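Putative carboxymuconolactone decarboxylase (Burkholderia xenovorans, PDB 2QEU) is of unproven function but belongs to the carboxymuconolactone decarboxylase family, in the AhpD-like clan, and may have peroxiredoxin activity. Local coordinates at residues Asn87-Ala92 with Val126-Glu131. Sequence-based numbering, arbitrary orientation. Where two conformers were deposited one is given.
Sequences NHTRAA and VTFAVE
The ring of Phe128 reaches across from helix 122-137 and lies against two neighbours on helix 82-94, Thr89 and Arg90. Its CG sits anti to the backbone N (chi1 170°), which sends the ring out toward the facing helix. Thr89 comes in at the ring's edge, near its plane: the methyl CG2 lies 3.7 Å from Phe128 CD2, and the two side chains run past one another in opposite directions. The same methyl touches Ala129 CB at 4.0 Å, where the two backbones are nearest. On the other branch, Thr89 OG1 turns back to the carbonyl oxygen of Ile85, one turn earlier in its own helix, so the methyl makes the contact while the hydroxyl is satisfied at home. The two short helical segments run in roughly the same direction, their axes 37° apart and 9.8 Å at closest approach, within the all-helical fold of the AhpD-like clan; Leu102 of helix 99-113 packs against both Thr89 and Ala129. The backbone at Arg90 also meets the ring, N to Phe128 CE2 3.7 Å, obliquely. In the conformer described here its side chain crosses the aromatic one almost squarely, bending at chi3 to keep NE beside Phe128 CZ. Guanidinium and ring planes stand 81° apart, so this is no flat stack. Arg90 NH1 donates to Asn87 OD1 (2.7 Å), close to the guanidinium plane, which would steady the group. Phe132, one turn on in helix 122-137, meets the Phe128 ring with nearly parallel planes and also touches Arg90, near which lies an acetate ion, probably from the crystallisation liquor.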
ATOM      1  N   ASN B  87      15.977   9.324  11.331  1.00  8.68           N
ATOM      2  CA  ASN B  87      17.121   9.866  10.589  1.00  9.61           C
ATOM      3  C   ASN B  87      16.809  11.152   9.794  1.00  7.08           C
ATOM      4  O   ASN B  87      17.603  12.095   9.795  1.00 10.97           O
ATOM      5  CB  ASN B  87      17.781   8.802   9.682  1.00 10.18           C
ATOM      6  CG  ASN B  87      18.497   7.708  10.492  1.00 14.89           C
ATOM      7  OD1 ASN B  87      18.907   7.946  11.634  1.00 19.70           O
ATOM      8  ND2 ASN B  87      18.674   6.536   9.893  1.00 15.91           N
ATOM      9  N   HIS B  88      15.668  11.166   9.100  1.00  8.23           N
ATOM     10  CA  HIS B  88      15.255  12.354   8.354  1.00  8.24           C
ATOM     11  C   HIS B  88      14.764  13.506   9.255  1.00  8.38           C
ATOM     12  O   HIS B  88      14.920  14.703   8.909  1.00 11.19           O
ATOM     13  CB  HIS B  88      14.256  11.985   7.252  1.00  8.77           C
ATOM     14  CG  HIS B  88      14.883  11.246   6.115  1.00  8.52           C
ATOM     15  ND1 HIS B  88      15.721  11.857   5.214  1.00  6.81           N
ATOM     16  CD2 HIS B  88      14.818   9.942   5.748  1.00 10.50           C
ATOM     17  CE1 HIS B  88      16.160  10.962   4.350  1.00 13.37           C
ATOM     18  NE2 HIS B  88      15.641   9.790   4.658  1.00 10.91           N
ATOM     19  N   THR B  89      14.170  13.185  10.404  1.00  7.04           N
ATOM     20  CA  THR B  89      13.806  14.224  11.378  1.00  6.92           C
ATOM     21  C   THR B  89      15.081  14.931  11.875  1.00  7.27           C
ATOM     22  O   THR B  89      15.165  16.159  11.896  1.00  9.47           O
ATOM     23  CB  THR B  89      12.993  13.684  12.560  1.00  8.03           C
ATOM     24  OG1 THR B  89      11.764  13.189  12.050  1.00  7.89           O
ATOM     25  CG2 THR B  89      12.704  14.795  13.621  1.00 10.24           C
ATOM     26  N   ARG B  90      16.049  14.128  12.307  0.50  8.83           N
ATOM     27  CA  ARG B  90      17.361  14.626  12.710  0.50  8.66           C
ATOM     28  C   ARG B  90      17.967  15.520  11.612  0.50  8.37           C
ATOM     29  O   ARG B  90      18.359  16.654  11.871  0.50  8.71           O
ATOM     30  CB  ARG B  90      18.292  13.447  13.061  0.50  7.78           C
ATOM     31  CG  ARG B  90      19.606  13.846  13.706  0.50 12.49           C
ATOM     32  CD  ARG B  90      20.534  12.632  13.913  0.50  9.37           C
ATOM     33  NE  ARG B  90      19.964  11.601  14.787  0.50 10.22           N
ATOM     34  CZ  ARG B  90      19.578  10.382  14.401  0.50  9.58           C
ATOM     35  NH1 ARG B  90      19.711   9.977  13.148  0.50 12.41           N
ATOM     36  NH2 ARG B  90      19.081   9.521  15.291  0.50 14.04           N
ATOM     37  N   ALA B  91      18.009  15.012  10.381  1.00 11.72           N
ATOM     38  CA  ALA B  91      18.540  15.754   9.234  1.00 10.50           C
ATOM     39  C   ALA B  91      17.778  17.086   9.031  1.00  9.89           C
ATOM     40  O   ALA B  91      18.388  18.155   8.896  1.00  7.94           O
ATOM     41  CB  ALA B  91      18.487  14.873   7.963  1.00  8.59           C
ATOM     42  N   ALA B  92      16.442  17.019   9.037  1.00  9.37           N
ATOM     43  CA  ALA B  92      15.636  18.212   8.810  1.00 10.42           C
ATOM     44  C   ALA B  92      15.963  19.278   9.860  1.00  8.19           C
ATOM     45  O   ALA B  92      16.046  20.477   9.551  1.00  7.65           O
ATOM     46  CB  ALA B  92      14.089  17.879   8.794  1.00  7.75           C
ATOM     47  N   VAL B 126       7.971  12.859  16.218  1.00  8.15           N
ATOM     48  CA  VAL B 126       7.657  13.956  17.120  1.00  8.73           C
ATOM     49  C   VAL B 126       8.244  13.681  18.504  1.00 10.13           C
ATOM     50  O   VAL B 126       8.856  14.555  19.134  1.00 11.74           O
ATOM     51  CB  VAL B 126       6.136  14.235  17.166  1.00  8.23           C
ATOM     52  CG1 VAL B 126       5.814  15.379  18.210  1.00  8.84           C
ATOM     53  CG2 VAL B 126       5.616  14.633  15.756  1.00  7.99           C
ATOM     54  N   THR B 127       8.073  12.450  18.971  1.00  9.30           N
ATOM     55  CA  THR B 127       8.668  12.012  20.240  1.00  9.89           C
ATOM     56  C   THR B 127      10.198  12.275  20.252  1.00  9.28           C
ATOM     57  O   THR B 127      10.754  12.873  21.194  1.00 11.64           O
ATOM     58  CB  THR B 127       8.418  10.547  20.501  1.00 14.42           C
ATOM     59  OG1 THR B 127       7.009  10.326  20.555  1.00 10.70           O
ATOM     60  CG2 THR B 127       9.089  10.087  21.837  1.00 16.40           C
ATOM     61  N   PHE B 128      10.863  11.825  19.198  1.00  9.59           N
ATOM     62  CA  PHE B 128      12.271  12.118  18.985  1.00  9.95           C
ATOM     63  C   PHE B 128      12.551  13.620  18.936  1.00  9.08           C
ATOM     64  O   PHE B 128      13.503  14.082  19.597  1.00  9.92           O
ATOM     65  CB  PHE B 128      12.789  11.425  17.706  1.00  8.55           C
ATOM     66  CG  PHE B 128      14.177  11.871  17.290  1.00  7.80           C
ATOM     67  CD1 PHE B 128      15.307  11.374  17.910  1.00 11.07           C
ATOM     68  CD2 PHE B 128      14.336  12.810  16.289  1.00  6.81           C
ATOM     69  CE1 PHE B 128      16.578  11.794  17.515  1.00  9.00           C
ATOM     70  CE2 PHE B 128      15.561  13.232  15.897  1.00 10.31           C
ATOM     71  CZ  PHE B 128      16.694  12.745  16.522  1.00 10.40           C
ATOM     72  N   ALA B 129      11.748  14.354  18.173  1.00  7.23           N
ATOM     73  CA  ALA B 129      12.002  15.771  17.876  1.00  6.23           C
ATOM     74  C   ALA B 129      12.010  16.614  19.154  1.00  8.11           C
ATOM     75  O   ALA B 129      12.817  17.533  19.326  1.00 10.39           O
ATOM     76  CB  ALA B 129      10.948  16.291  16.945  1.00  7.17           C
ATOM     77  N   VAL B 130      11.077  16.312  20.040  1.00 10.48           N
ATOM     78  CA  VAL B 130      10.977  17.051  21.314  1.00  8.92           C
ATOM     79  C   VAL B 130      12.272  16.947  22.132  1.00  9.40           C
ATOM     80  O   VAL B 130      12.697  17.919  22.686  1.00  8.40           O
ATOM     81  CB  VAL B 130       9.715  16.603  22.114  1.00 10.45           C
ATOM     82  CG1 VAL B 130       9.756  17.096  23.612  1.00 15.55           C
ATOM     83  CG2 VAL B 130       8.419  17.072  21.336  1.00 11.47           C
ATOM     84  N   GLU B 131      12.897  15.786  22.126  1.00  8.15           N
ATOM     85  CA  GLU B 131      14.166  15.588  22.794  1.00  7.42           C
ATOM     86  C   GLU B 131      15.316  16.169  21.974  1.00  9.28           C
ATOM     87  O   GLU B 131      16.224  16.835  22.514  1.00  7.50           O
ATOM     88  CB  GLU B 131      14.399  14.115  23.128  1.00 10.91           C
ATOM     89  CG  GLU B 131      13.294  13.468  23.998  1.00 15.84           C
ATOM     90  CD  GLU B 131      12.873  14.293  25.206  1.00 29.61           C
ATOM     91  OE1 GLU B 131      13.775  14.741  25.969  1.00 22.17           O
ATOM     92  OE2 GLU B 131      11.641  14.492  25.400  1.00 30.64           O
TER